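E3 ubiquitin ligase RavN (Legionella pneumophila, PDB 5MIY) is an E3 ubiquitin ligase effector that probably promotes ubiquitin transfer to proteins of the infected host cell. Local coordinates at residues T18-N23 / S66-S71; I25-K30 / S50-H55; F36-I41 / D80-Q85; S71-L76 / I93-V98. One frame throughout, in Å; residues are numbered along the deposited sequence.

In the fold
Contacts 2 and 3 build on the same antiparallel sheet: strands 25-32 and 35-41 are neighbours in it, and the contact centres lie about 10 Å apart. Contact 1 joins the turn after strand 16-19 to helix 64-68, and contact 4 joins the loop after that helix to helix 89-96; they share Ser71. Contact 3 sits about 11 Å, centre to centre, from both 1 and 4, while 2 and 4 are about 17 Å apart and do not touch. Along the chain, contact 2 is nested inside contact 1, contact 4 follows contact 1, and contact 3 interleaves with the other three. Hairpin, short helix, loop and second helix thus form one compact unit, consistent with a U-box-like E3 domain.

Contact 1 (T18-N23 / S66-S71); sequences TVLDEN and SLIDHS. With SO4 (sulfate ion), chain E.
The flat peptide group joining Asp21 to Glu22 carries the methyl of Ile68 over one face, with CD1 standing 3.7 Å from Asp21 C and almost directly above the plane. At the far end of 66-71, the His70 ring meets a sulfate at its edge: ND1 donates to SO4 O2 at 2.7 Å, the ion probably coming from the crystallisation liquor. The ring's other nitrogen, NE2, makes a weak hydrogen bond to the carbonyl of Leu95.

The contact itself is otherwise aliphatic. Leu20 holds CG anti to its backbone N (chi1 173°), and from there its CD2 branch reaches Ile68 CG1 at 3.6 Å and Leu67 CD2 at 3.9 Å, crossing both side chains obliquely. In fold terms, the turn after the hairpin 8-11/16-19 is laid against helix 64-68, in what is probably a U-box-like domain.

Past the leucine the chain bends in an Asx turn, Asn23 N reaching Asp21 OD1 at 3.0 Å from 48° above the carboxylate plane. In the other segment, the chain makes a type I turn from Ile68 to Ser71, and Ser71 OG donates to Ile68 O at 3.0 Å. Phe77 touches both Leu20 and Leu67.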
loop_
_atom_site.group_PDB
_atom_site.type_symbol
_atom_site.label_atom_id
_atom_site.label_comp_id
_atom_site.label_asym_id
_atom_site.label_seq_id
_atom_site.Cartn_x
_atom_site.Cartn_y
_atom_site.Cartn_z
ATOM N N THR A 18 13.426 -1.223 1.226
ATOM C CA THR A 18 13.485 0.179 0.825
ATOM C C THR A 18 13.224 1.070 2.035
ATOM O O THR A 18 12.281 0.825 2.794
ATOM C CB THR A 18 12.437 0.475 -0.265
ATOM O OG1 THR A 18 12.677 -0.354 -1.415
ATOM C CG2 THR A 18 12.459 1.959 -0.671
ATOM N N VAL A 19 14.041 2.118 2.195
ATOM C CA VAL A 19 13.860 3.052 3.306
ATOM C C VAL A 19 12.526 3.772 3.155
ATOM O O VAL A 19 12.212 4.334 2.097
ATOM C CB VAL A 19 15.024 4.055 3.380
ATOM C CG1 VAL A 19 14.659 5.237 4.269
ATOM C CG2 VAL A 19 16.296 3.377 3.895
ATOM N N LEU A 20 11.733 3.761 4.226
ATOM C CA LEU A 20 10.462 4.464 4.253
ATOM C C LEU A 20 10.700 5.955 4.456
ATOM O O LEU A 20 11.424 6.352 5.373
ATOM C CB LEU A 20 9.603 3.893 5.380
ATOM C CG LEU A 20 8.271 4.524 5.765
ATOM C CD1 LEU A 20 7.255 4.250 4.670
ATOM C CD2 LEU A 20 7.798 3.939 7.085
ATOM N N ASP A 21 10.113 6.789 3.595
ATOM C CA ASP A 21 10.202 8.231 3.791
ATOM C C ASP A 21 8.882 8.871 3.388
ATOM O O ASP A 21 7.904 8.185 3.076
ATOM C CB ASP A 21 11.413 8.843 3.051
ATOM C CG ASP A 21 11.366 8.659 1.531
ATOM O OD1 ASP A 21 10.287 8.403 0.961
ATOM O OD2 ASP A 21 12.443 8.792 0.901
ATOM N N GLU A 22 8.852 10.206 3.414
ATOM C CA GLU A 22 7.617 10.934 3.150
ATOM C C GLU A 22 7.133 10.778 1.714
ATOM O O GLU A 22 6.008 11.195 1.415
ATOM C CB GLU A 22 7.798 12.419 3.475
ATOM C CG GLU A 22 8.694 13.172 2.496
ATOM C CD GLU A 22 9.209 14.488 3.061
ATOM O OE1 GLU A 22 9.048 14.726 4.280
ATOM O OE2 GLU A 22 9.777 15.286 2.287
ATOM N N ASN A 23 7.940 10.195 0.828
ATOM C CA ASN A 23 7.551 9.973 -0.561
ATOM C C ASN A 23 6.996 8.574 -0.808
ATOM O O ASN A 23 6.515 8.295 -1.914
ATOM C CB ASN A 23 8.746 10.238 -1.484
ATOM C CG ASN A 23 9.205 11.684 -1.431
ATOM O OD1 ASN A 23 8.384 12.603 -1.411
ATOM N ND2 ASN A 23 10.519 11.895 -1.394
ATOM N N SER A 66 2.117 9.150 9.046
ATOM C CA SER A 66 1.460 8.395 10.112
ATOM C C SER A 66 2.158 7.065 10.366
ATOM O O SER A 66 2.343 6.672 11.529
ATOM C CB SER A 66 -0.013 8.165 9.776
ATOM O OG SER A 66 -0.678 9.396 9.570
ATOM N N LEU A 67 2.555 6.361 9.297
ATOM C CA LEU A 67 3.289 5.112 9.462
ATOM C C LEU A 67 4.676 5.364 10.049
ATOM O O LEU A 67 5.108 4.640 10.952
ATOM C CB LEU A 67 3.396 4.374 8.124
ATOM C CG LEU A 67 4.091 3.013 8.150
ATOM C CD1 LEU A 67 3.348 2.034 9.045
ATOM C CD2 LEU A 67 4.192 2.454 6.725
ATOM N N ILE A 68 5.379 6.393 9.559
ATOM C CA ILE A 68 6.720 6.702 10.061
ATOM C C ILE A 68 6.671 7.002 11.554
ATOM O O ILE A 68 7.549 6.586 12.319
ATOM C CB ILE A 68 7.334 7.878 9.276
ATOM C CG1 ILE A 68 7.615 7.486 7.822
ATOM C CG2 ILE A 68 8.624 8.381 9.955
ATOM C CD1 ILE A 68 7.832 8.679 6.922
ATOM N N ASP A 69 5.638 7.719 11.991
ATOM C CA ASP A 69 5.533 8.101 13.395
ATOM C C ASP A 69 5.215 6.924 14.305
ATOM O O ASP A 69 5.277 7.081 15.533
ATOM C CB ASP A 69 4.480 9.192 13.554
ATOM C CG ASP A 69 4.982 10.546 13.095
ATOM O OD1 ASP A 69 6.212 10.690 12.931
ATOM O OD2 ASP A 69 4.157 11.465 12.901
ATOM N N HIS A 70 4.883 5.763 13.739
ATOM C CA HIS A 70 4.676 4.533 14.492
ATOM C C HIS A 70 5.796 3.526 14.259
ATOM O O HIS A 70 5.585 2.323 14.439
ATOM C CB HIS A 70 3.331 3.901 14.129
ATOM C CG HIS A 70 2.142 4.643 14.662
ATOM N ND1 HIS A 70 1.889 4.776 16.010
ATOM C CD2 HIS A 70 1.130 5.278 14.024
ATOM C CE1 HIS A 70 0.776 5.468 16.181
ATOM N NE2 HIS A 70 0.295 5.783 14.990
ATOM N N SER A 71 6.986 3.996 13.867
ATOM C CA SER A 71 8.038 3.095 13.404
ATOM C C SER A 71 8.616 2.224 14.516
ATOM O O SER A 71 9.269 1.219 14.220
ATOM C CB SER A 71 9.157 3.893 12.736
ATOM O OG SER A 71 9.662 4.896 13.596
HETATM S S SO4 E . 3.884 3.997 18.978
HETATM O O1 SO4 E . 4.411 2.805 19.640
HETATM O O2 SO4 E . 2.623 3.665 18.319
HETATM O O3 SO4 E . 4.849 4.468 17.988
HETATM O O4 SO4 E . 3.645 5.046 19.963
#

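Contact 2 (I25-K30 / S50-H55); sequences IVYLVK and SDPTTH
Asp51 OD2 is gripped twice by Thr54: the hydroxyl OG1 donates at 2.8 Å to its anti lone pair, and the backbone N comes in at 3.1 Å from 41° above the carboxylate plane. The other oxygen takes the strand's contribution. Tyr27 OH donates to Asp51 OD1 at 2.6 Å, again on the anti lone pair, with the phenol ring turned 87° from the carboxylate. Three donors around a buried carboxylate would be expected to stabilise its negative charge.

Tyr27 delivers the hydroxyl from strand 25-32. Its CG sits between the backbone N and the carbonyl carbon (chi1 53°), and the ring brings its edge to Asp51, with Val29 CG1 and Ile25 CG2 also lying at the edge. The bond from Thr54 N to Asp51 OD2 makes an Asx motif, and it lies in the loop between strands 35-41 and 58-61, which packs against the sheet here; Asp51 O, in turn, accepts from His55 N at 2.7 Å.

Carbon contacts flank the polar link. Pro52 CD lies 3.6 Å from Tyr27 OH, and Val29 divides its branches, CG1 approaching Asp51 CB at 4.2 Å while CG2 meets Thr54 OG1 at 3.9 Å. That same OG1 accepts from Ala56 N, and the ring of Tyr59, on the neighbouring strand, meets that of Tyr27.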
loop_
_atom_site.group_PDB
_atom_site.type_symbol
_atom_site.label_atom_id
_atom_site.label_comp_id
_atom_site.label_asym_id
_atom_site.label_seq_id
_atom_site.Cartn_x
_atom_site.Cartn_y
_atom_site.Cartn_z
ATOM N N ILE A 25 4.404 5.583 -0.881
ATOM C CA ILE A 25 2.955 5.438 -0.987
ATOM C C ILE A 25 2.509 4.398 0.031
ATOM O O ILE A 25 2.990 3.259 0.020
ATOM C CB ILE A 25 2.537 5.026 -2.408
ATOM C CG1 ILE A 25 2.880 6.124 -3.416
ATOM C CG2 ILE A 25 1.045 4.645 -2.461
ATOM C CD1 ILE A 25 3.038 5.584 -4.836
ATOM N N VAL A 26 1.595 4.788 0.921
ATOM C CA VAL A 26 1.128 3.923 1.994
ATOM C C VAL A 26 -0.395 3.884 1.968
ATOM O O VAL A 26 -1.050 4.911 1.756
ATOM C CB VAL A 26 1.649 4.400 3.372
ATOM C CG1 VAL A 26 1.222 3.433 4.448
ATOM C CG2 VAL A 26 3.176 4.519 3.343
ATOM N N TYR A 27 -0.953 2.693 2.173
ATOM C CA TYR A 27 -2.398 2.507 2.190
ATOM C C TYR A 27 -2.723 1.208 2.913
ATOM O O TYR A 27 -1.852 0.359 3.128
ATOM C CB TYR A 27 -2.996 2.502 0.772
ATOM C CG TYR A 27 -2.357 1.525 -0.216
ATOM C CD1 TYR A 27 -2.782 0.200 -0.303
ATOM C CD2 TYR A 27 -1.337 1.940 -1.072
ATOM C CE1 TYR A 27 -2.202 -0.691 -1.212
ATOM C CE2 TYR A 27 -0.757 1.059 -1.989
ATOM C CZ TYR A 27 -1.181 -0.254 -2.049
ATOM O OH TYR A 27 -0.585 -1.115 -2.958
ATOM N N LEU A 28 -3.997 1.071 3.278
ATOM C CA LEU A 28 -4.540 -0.121 3.910
ATOM C C LEU A 28 -5.390 -0.905 2.916
ATOM O O LEU A 28 -6.134 -0.317 2.124
ATOM C CB LEU A 28 -5.398 0.264 5.122
ATOM C CG LEU A 28 -5.590 -0.765 6.226
ATOM C CD1 LEU A 28 -4.337 -0.819 7.089
ATOM C CD2 LEU A 28 -6.823 -0.404 7.070
ATOM N N VAL A 29 -5.278 -2.232 2.954
ATOM C CA VAL A 29 -6.214 -3.090 2.241
ATOM C C VAL A 29 -6.838 -4.056 3.243
ATOM O O VAL A 29 -6.287 -4.327 4.313
ATOM C CB VAL A 29 -5.565 -3.860 1.066
ATOM C CG1 VAL A 29 -4.933 -2.886 0.062
ATOM C CG2 VAL A 29 -4.549 -4.875 1.569
ATOM N N LYS A 30 -8.019 -4.555 2.885
ATOM C CA LYS A 30 -8.761 -5.517 3.692
ATOM C C LYS A 30 -8.502 -6.915 3.144
ATOM O O LYS A 30 -8.687 -7.153 1.949
ATOM C CB LYS A 30 -10.260 -5.198 3.655
ATOM C CG LYS A 30 -11.145 -6.014 4.605
ATOM C CD LYS A 30 -12.546 -5.398 4.692
ATOM C CE LYS A 30 -13.428 -6.086 5.729
ATOM N NZ LYS A 30 -14.687 -5.324 5.968
ATOM N N SER A 50 -4.384 -3.051 -9.168
ATOM C CA SER A 50 -4.667 -3.673 -7.881
ATOM C C SER A 50 -3.399 -3.618 -7.046
ATOM O O SER A 50 -2.308 -3.341 -7.553
ATOM C CB SER A 50 -5.128 -5.118 -8.046
ATOM O OG SER A 50 -4.077 -5.905 -8.574
ATOM N N ASP A 51 -3.558 -3.892 -5.759
ATOM C CA ASP A 51 -2.421 -3.951 -4.853
ATOM C C ASP A 51 -1.510 -5.109 -5.251
ATOM O O ASP A 51 -2.001 -6.219 -5.484
ATOM C CB ASP A 51 -2.907 -4.128 -3.420
ATOM C CG ASP A 51 -1.783 -4.448 -2.465
ATOM O OD1 ASP A 51 -0.853 -3.622 -2.348
ATOM O OD2 ASP A 51 -1.825 -5.527 -1.838
ATOM N N PRO A 52 -0.193 -4.893 -5.343
ATOM C CA PRO A 52 0.696 -5.970 -5.828
ATOM C C PRO A 52 0.625 -7.300 -5.071
ATOM O O PRO A 52 0.567 -8.354 -5.714
ATOM C CB PRO A 52 2.084 -5.322 -5.719
ATOM C CG PRO A 52 1.822 -3.879 -5.996
ATOM C CD PRO A 52 0.486 -3.585 -5.322
ATOM N N THR A 53 0.635 -7.294 -3.733
ATOM C CA THR A 53 0.749 -8.558 -3.004
ATOM C C THR A 53 -0.590 -9.240 -2.733
ATOM O O THR A 53 -0.616 -10.460 -2.536
ATOM C CB THR A 53 1.482 -8.354 -1.671
ATOM O OG1 THR A 53 0.752 -7.442 -0.839
ATOM C CG2 THR A 53 2.892 -7.818 -1.907
ATOM N N THR A 54 -1.704 -8.507 -2.699
ATOM C CA THR A 54 -3.001 -9.119 -2.430
ATOM C C THR A 54 -3.962 -9.045 -3.604
ATOM O O THR A 54 -4.994 -9.727 -3.577
ATOM C CB THR A 54 -3.682 -8.465 -1.214
ATOM O OG1 THR A 54 -4.105 -7.135 -1.551
ATOM C CG2 THR A 54 -2.750 -8.430 0.001
ATOM N N HIS A 55 -3.661 -8.230 -4.617
ATOM C CA HIS A 55 -4.551 -7.943 -5.738
ATOM C C HIS A 55 -5.873 -7.331 -5.284
ATOM O O HIS A 55 -6.871 -7.386 -6.011
ATOM C CB HIS A 55 -4.780 -9.193 -6.597
ATOM C CG HIS A 55 -3.561 -9.617 -7.358
ATOM N ND1 HIS A 55 -3.463 -10.831 -8.003
ATOM C CD2 HIS A 55 -2.384 -8.981 -7.574
ATOM C CE1 HIS A 55 -2.280 -10.924 -8.586
ATOM N NE2 HIS A 55 -1.605 -9.815 -8.338
#

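Contact 3 (F36-I41 / D80-Q85); sequences FSIKAI and DKLTNQ
Leu82 reaches from its loop onto the edge strand 35-41, where its two methyls divide the work. CD1 packs on Ile38 CG2 at 3.7 Å, the side chains crossing at about a right angle. CD2 approaches Ile38 O at 4.0 Å and Ala40 CB at 4.2 Å. The contact between the segments is thus mainly aliphatic, with one carbonyl oxygen at its border.

Ile38 turns CG1 anti to its backbone N (chi1 -167°), which leads the longer branch away from Leu82 and leaves the CG2 methyl to meet it; Phe96 of helix 89-96 also touches this isoleucine. Tyr9, from strand 8-11, also touches both Leu82 and Ala40.

Farther out, Lys39 NZ comes no nearer than 4.3 Å to Asn84 OD1; its hydrogen bond goes to Thr53 OG1 instead. The loop itself is shaped by Thr83, whose OG1 accepts from Gln85 N at 3.2 Å along a nearly straight bond (165°). This is an ST turn, and beyond it a backbone bond between Phe36 and Ile87 ties the loop to the strand again. Leu82 thus lays the loop before helix 89-96 on the central hairpin, in what is probably a U-box-like domain.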
loop_
_atom_site.group_PDB
_atom_site.type_symbol
_atom_site.label_atom_id
_atom_site.label_comp_id
_atom_site.label_asym_id
_atom_site.label_seq_id
_atom_site.Cartn_x
_atom_site.Cartn_y
_atom_site.Cartn_z
ATOM N N PHE A 36 -6.996 -6.327 8.378
ATOM C CA PHE A 36 -6.491 -5.339 7.439
ATOM C C PHE A 36 -4.970 -5.397 7.398
ATOM O O PHE A 36 -4.322 -5.801 8.368
ATOM C CB PHE A 36 -6.965 -3.928 7.816
ATOM C CG PHE A 36 -8.462 -3.792 7.880
ATOM C CD1 PHE A 36 -9.154 -4.110 9.038
ATOM C CD2 PHE A 36 -9.178 -3.362 6.775
ATOM C CE1 PHE A 36 -10.531 -3.994 9.095
ATOM C CE2 PHE A 36 -10.557 -3.246 6.823
ATOM C CZ PHE A 36 -11.234 -3.564 7.987
ATOM N N SER A 37 -4.399 -4.994 6.267
ATOM C CA SER A 37 -2.957 -5.047 6.082
ATOM C C SER A 37 -2.442 -3.696 5.607
ATOM O O SER A 37 -3.040 -3.061 4.731
ATOM C CB SER A 37 -2.565 -6.142 5.085
ATOM O OG SER A 37 -1.163 -6.180 4.900
ATOM N N ILE A 38 -1.326 -3.266 6.183
ATOM C CA ILE A 38 -0.667 -2.033 5.775
ATOM C C ILE A 38 0.303 -2.337 4.633
ATOM O O ILE A 38 1.142 -3.240 4.735
ATOM C CB ILE A 38 0.048 -1.377 6.970
ATOM C CG1 ILE A 38 0.455 0.053 6.626
ATOM C CG2 ILE A 38 1.218 -2.220 7.456
ATOM C CD1 ILE A 38 -0.738 1.004 6.592
ATOM N N LYS A 39 0.170 -1.605 3.529
ATOM C CA LYS A 39 1.005 -1.811 2.353
ATOM C C LYS A 39 1.802 -0.551 2.048
ATOM O O LYS A 39 1.338 0.570 2.275
ATOM C CB LYS A 39 0.163 -2.192 1.125
ATOM C CG LYS A 39 -0.711 -3.418 1.333
ATOM C CD LYS A 39 0.131 -4.657 1.633
ATOM C CE LYS A 39 -0.740 -5.902 1.680
ATOM N NZ LYS A 39 0.042 -7.154 1.875
ATOM N N ALA A 40 3.007 -0.742 1.523
ATOM C CA ALA A 40 3.853 0.365 1.103
ATOM C C ALA A 40 4.470 0.024 -0.246
ATOM O O ALA A 40 4.994 -1.080 -0.425
ATOM C CB ALA A 40 4.944 0.646 2.134
ATOM N N ILE A 41 4.399 0.960 -1.194
ATOM C CA ILE A 41 4.974 0.764 -2.527
ATOM C C ILE A 41 5.738 2.019 -2.930
ATOM O O ILE A 41 5.453 3.125 -2.456
ATOM C CB ILE A 41 3.897 0.405 -3.584
ATOM C CG1 ILE A 41 2.921 1.566 -3.821
ATOM C CG2 ILE A 41 3.142 -0.855 -3.168
ATOM C CD1 ILE A 41 1.781 1.219 -4.802
ATOM N N ASP A 80 12.730 -2.904 12.690
ATOM C CA ASP A 80 12.688 -1.799 11.734
ATOM C C ASP A 80 12.240 -2.226 10.337
ATOM O O ASP A 80 12.495 -1.510 9.365
ATOM C CB ASP A 80 14.038 -1.078 11.649
ATOM C CG ASP A 80 14.046 0.237 12.412
ATOM O OD1 ASP A 80 12.969 0.658 12.890
ATOM O OD2 ASP A 80 15.130 0.851 12.537
ATOM N N LYS A 81 11.571 -3.372 10.210
ATOM C CA LYS A 81 10.984 -3.807 8.949
ATOM C C LYS A 81 9.470 -3.893 9.088
ATOM O O LYS A 81 8.959 -4.437 10.073
ATOM C CB LYS A 81 11.539 -5.165 8.500
ATOM C CG LYS A 81 12.993 -5.117 8.064
ATOM C CD LYS A 81 13.589 -6.512 7.912
ATOM C CE LYS A 81 13.277 -7.115 6.550
ATOM N NZ LYS A 81 14.405 -7.956 6.042
ATOM N N LEU A 82 8.763 -3.352 8.095
ATOM C CA LEU A 82 7.306 -3.331 8.121
ATOM C C LEU A 82 6.750 -4.746 8.205
ATOM O O LEU A 82 7.151 -5.630 7.445
ATOM C CB LEU A 82 6.771 -2.626 6.876
ATOM C CG LEU A 82 5.257 -2.427 6.816
ATOM C CD1 LEU A 82 4.773 -1.523 7.948
ATOM C CD2 LEU A 82 4.846 -1.865 5.463
ATOM N N THR A 83 5.828 -4.960 9.140
ATOM C CA THR A 83 5.232 -6.275 9.309
ATOM C C THR A 83 4.378 -6.638 8.098
ATOM O O THR A 83 3.889 -5.777 7.361
ATOM C CB THR A 83 4.376 -6.323 10.578
ATOM O OG1 THR A 83 3.969 -7.673 10.832
ATOM C CG2 THR A 83 3.132 -5.461 10.412
ATOM N N ASN A 84 4.209 -7.944 7.894
ATOM C CA ASN A 84 3.291 -8.472 6.895
ATOM C C ASN A 84 2.056 -9.100 7.522
ATOM O O ASN A 84 1.249 -9.706 6.811
ATOM C CB ASN A 84 4.002 -9.494 6.004
ATOM C CG ASN A 84 4.359 -8.928 4.645
ATOM O OD1 ASN A 84 3.491 -8.739 3.794
ATOM N ND2 ASN A 84 5.642 -8.655 4.433
ATOM N N GLN A 85 1.890 -8.969 8.848
ATOM C CA GLN A 85 0.790 -9.543 9.603
ATOM C C GLN A 85 -0.397 -8.586 9.640
ATOM O O GLN A 85 -0.218 -7.364 9.651
ATOM C CB GLN A 85 1.237 -9.866 11.027
ATOM C CG GLN A 85 2.312 -10.942 11.104
ATOM C CD GLN A 85 1.947 -12.190 10.317
ATOM O OE1 GLN A 85 2.726 -12.665 9.488
ATOM N NE2 GLN A 85 0.759 -12.729 10.575
#

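Contact 4 (S71-L76 / I93-V98); sequences SSNKLL and IELFAV. With SO4 (sulfate ion), chain E.
Leu95 leaves helix 89-96 pointing at the loop 71-76, and it can be followed outward atom by atom. CB lies 3.7 Å above one face of the Phe96 ring, offset toward the rim, so the two helix neighbours pack on each other as well as on the loop. CG stands anti to the carbonyl carbon (chi1 -62°). From it the methyls part: CD1 approaches Leu75 CD2 and Leu76 CD2, each at 4.2 Å, while CD2 comes up to Asn73 ND2 at 3.6 Å.

Phe96 makes its own contact alongside. Its tip and that of Leu76 reach toward each other, with CZ 3.7 Å from Leu76 CD1, and Ile62 touches the ring from elsewhere in the chain.

Asn73 uses both ends of its amide. OD1 accepts from Leu75 N at 2.9 Å, in the carbonyl plane and on a lone pair, which makes an Asx turn. ND2 donates almost straight (173°) to SO4 O2 at 2.7 Å, on a sulfate probably from the crystallisation liquor, which His70 shares. The backbone adds Leu76 N to Asn73 O at 3.0 Å. Leu75 and Leu76, which follow, both direct their side chains at the helix.

The helix finishes here: Ala97 is the first residue to leave helical angles, with positive phi. Leucines of an Asx-turn loop pack on the side of the last turn of helix 89-96, joining it to the chain that follows helix 64-68 in a probably U-box-like fold.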
loop_
_atom_site.group_PDB
_atom_site.type_symbol
_atom_site.label_atom_id
_atom_site.label_comp_id
_atom_site.label_asym_id
_atom_site.label_seq_id
_atom_site.Cartn_x
_atom_site.Cartn_y
_atom_site.Cartn_z
ATOM N N SER A 71 6.986 3.996 13.867
ATOM C CA SER A 71 8.038 3.095 13.404
ATOM C C SER A 71 8.616 2.224 14.516
ATOM O O SER A 71 9.269 1.219 14.220
ATOM C CB SER A 71 9.157 3.893 12.736
ATOM O OG SER A 71 9.662 4.896 13.596
ATOM N N SER A 72 8.392 2.578 15.779
ATOM C CA SER A 72 8.832 1.764 16.903
ATOM C C SER A 72 7.728 0.871 17.457
ATOM O O SER A 72 7.962 0.157 18.437
ATOM C CB SER A 72 9.370 2.661 18.020
ATOM O OG SER A 72 8.407 3.640 18.369
ATOM N N ASN A 73 6.535 0.901 16.869
ATOM C CA ASN A 73 5.424 0.088 17.350
ATOM C C ASN A 73 5.609 -1.350 16.879
ATOM O O ASN A 73 5.677 -1.609 15.671
ATOM C CB ASN A 73 4.097 0.659 16.857
ATOM C CG ASN A 73 2.907 0.090 17.604
ATOM O OD1 ASN A 73 2.687 -1.121 17.614
ATOM N ND2 ASN A 73 2.131 0.965 18.236
ATOM N N LYS A 74 5.684 -2.284 17.832
ATOM C CA LYS A 74 5.975 -3.676 17.504
ATOM C C LYS A 74 4.851 -4.329 16.705
ATOM O O LYS A 74 5.056 -5.399 16.119
ATOM C CB LYS A 74 6.253 -4.463 18.791
ATOM C CG LYS A 74 6.638 -5.932 18.587
ATOM C CD LYS A 74 6.895 -6.652 19.907
ATOM C CE LYS A 74 5.684 -7.474 20.345
ATOM N NZ LYS A 74 4.645 -6.645 21.035
ATOM N N LEU A 75 3.673 -3.709 16.651
ATOM C CA LEU A 75 2.614 -4.232 15.797
ATOM C C LEU A 75 2.970 -4.081 14.323
ATOM O O LEU A 75 2.743 -4.998 13.525
ATOM C CB LEU A 75 1.299 -3.519 16.101
ATOM C CG LEU A 75 0.003 -4.247 15.762
ATOM C CD1 LEU A 75 0.129 -5.751 15.981
ATOM C CD2 LEU A 75 -1.116 -3.666 16.606
ATOM N N LEU A 76 3.540 -2.937 13.949
ATOM C CA LEU A 76 3.786 -2.616 12.550
ATOM C C LEU A 76 5.203 -2.946 12.097
ATOM O O LEU A 76 5.410 -3.236 10.912
ATOM C CB LEU A 76 3.503 -1.130 12.302
ATOM C CG LEU A 76 2.073 -0.678 12.615
ATOM C CD1 LEU A 76 1.954 0.843 12.616
ATOM C CD2 LEU A 76 1.106 -1.294 11.617
ATOM N N ILE A 93 -8.059 1.770 13.896
ATOM C CA ILE A 93 -8.550 3.032 14.438
ATOM C C ILE A 93 -7.531 3.633 15.400
ATOM O O ILE A 93 -7.279 4.844 15.378
ATOM C CB ILE A 93 -9.918 2.827 15.112
ATOM C CG1 ILE A 93 -10.934 2.286 14.100
ATOM C CG2 ILE A 93 -10.418 4.129 15.719
ATOM C CD1 ILE A 93 -12.172 1.695 14.744
ATOM N N GLU A 94 -6.910 2.796 16.238
ATOM C CA GLU A 94 -5.988 3.311 17.249
ATOM C C GLU A 94 -4.715 3.854 16.611
ATOM O O GLU A 94 -4.193 4.892 17.033
ATOM C CB GLU A 94 -5.648 2.214 18.259
ATOM C CG GLU A 94 -6.815 1.802 19.143
ATOM C CD GLU A 94 -6.682 0.382 19.669
ATOM O OE1 GLU A 94 -7.713 -0.203 20.069
ATOM O OE2 GLU A 94 -5.548 -0.150 19.681
ATOM N N LEU A 95 -4.209 3.168 15.585
ATOM C CA LEU A 95 -2.940 3.553 14.984
ATOM C C LEU A 95 -3.105 4.676 13.963
ATOM O O LEU A 95 -2.275 5.590 13.913
ATOM C CB LEU A 95 -2.283 2.332 14.340
ATOM C CG LEU A 95 -1.911 1.177 15.276
ATOM C CD1 LEU A 95 -1.712 -0.124 14.508
ATOM C CD2 LEU A 95 -0.667 1.518 16.091
ATOM N N PHE A 96 -4.169 4.642 13.153
ATOM C CA PHE A 96 -4.282 5.547 12.016
ATOM C C PHE A 96 -5.520 6.440 12.027
ATOM O O PHE A 96 -5.660 7.278 11.127
ATOM C CB PHE A 96 -4.229 4.738 10.704
ATOM C CG PHE A 96 -3.025 3.834 10.612
ATOM C CD1 PHE A 96 -1.751 4.367 10.439
ATOM C CD2 PHE A 96 -3.160 2.458 10.729
ATOM C CE1 PHE A 96 -0.634 3.543 10.370
ATOM C CE2 PHE A 96 -2.049 1.625 10.655
ATOM C CZ PHE A 96 -0.783 2.171 10.479
ATOM N N ALA A 97 -6.411 6.304 13.014
ATOM C CA ALA A 97 -7.580 7.183 13.160
ATOM C C ALA A 97 -8.530 7.085 11.968
ATOM O O ALA A 97 -9.112 8.082 11.531
ATOM C CB ALA A 97 -7.162 8.638 13.390
ATOM N N VAL A 98 -8.693 5.875 11.439
ATOM C CA VAL A 98 -9.637 5.602 10.361
ATOM C C VAL A 98 -10.443 4.370 10.732
ATOM O O VAL A 98 -9.866 3.328 11.066
ATOM C CB VAL A 98 -8.935 5.370 9.006
ATOM C CG1 VAL A 98 -9.976 5.160 7.910
ATOM C CG2 VAL A 98 -8.010 6.526 8.660
HETATM S S SO4 E . 3.884 3.997 18.978
HETATM O O1 SO4 E . 4.411 2.805 19.640
HETATM O O2 SO4 E . 2.623 3.665 18.319
HETATM O O3 SO4 E . 4.849 4.468 17.988
HETATM O O4 SO4 E . 3.645 5.046 19.963
#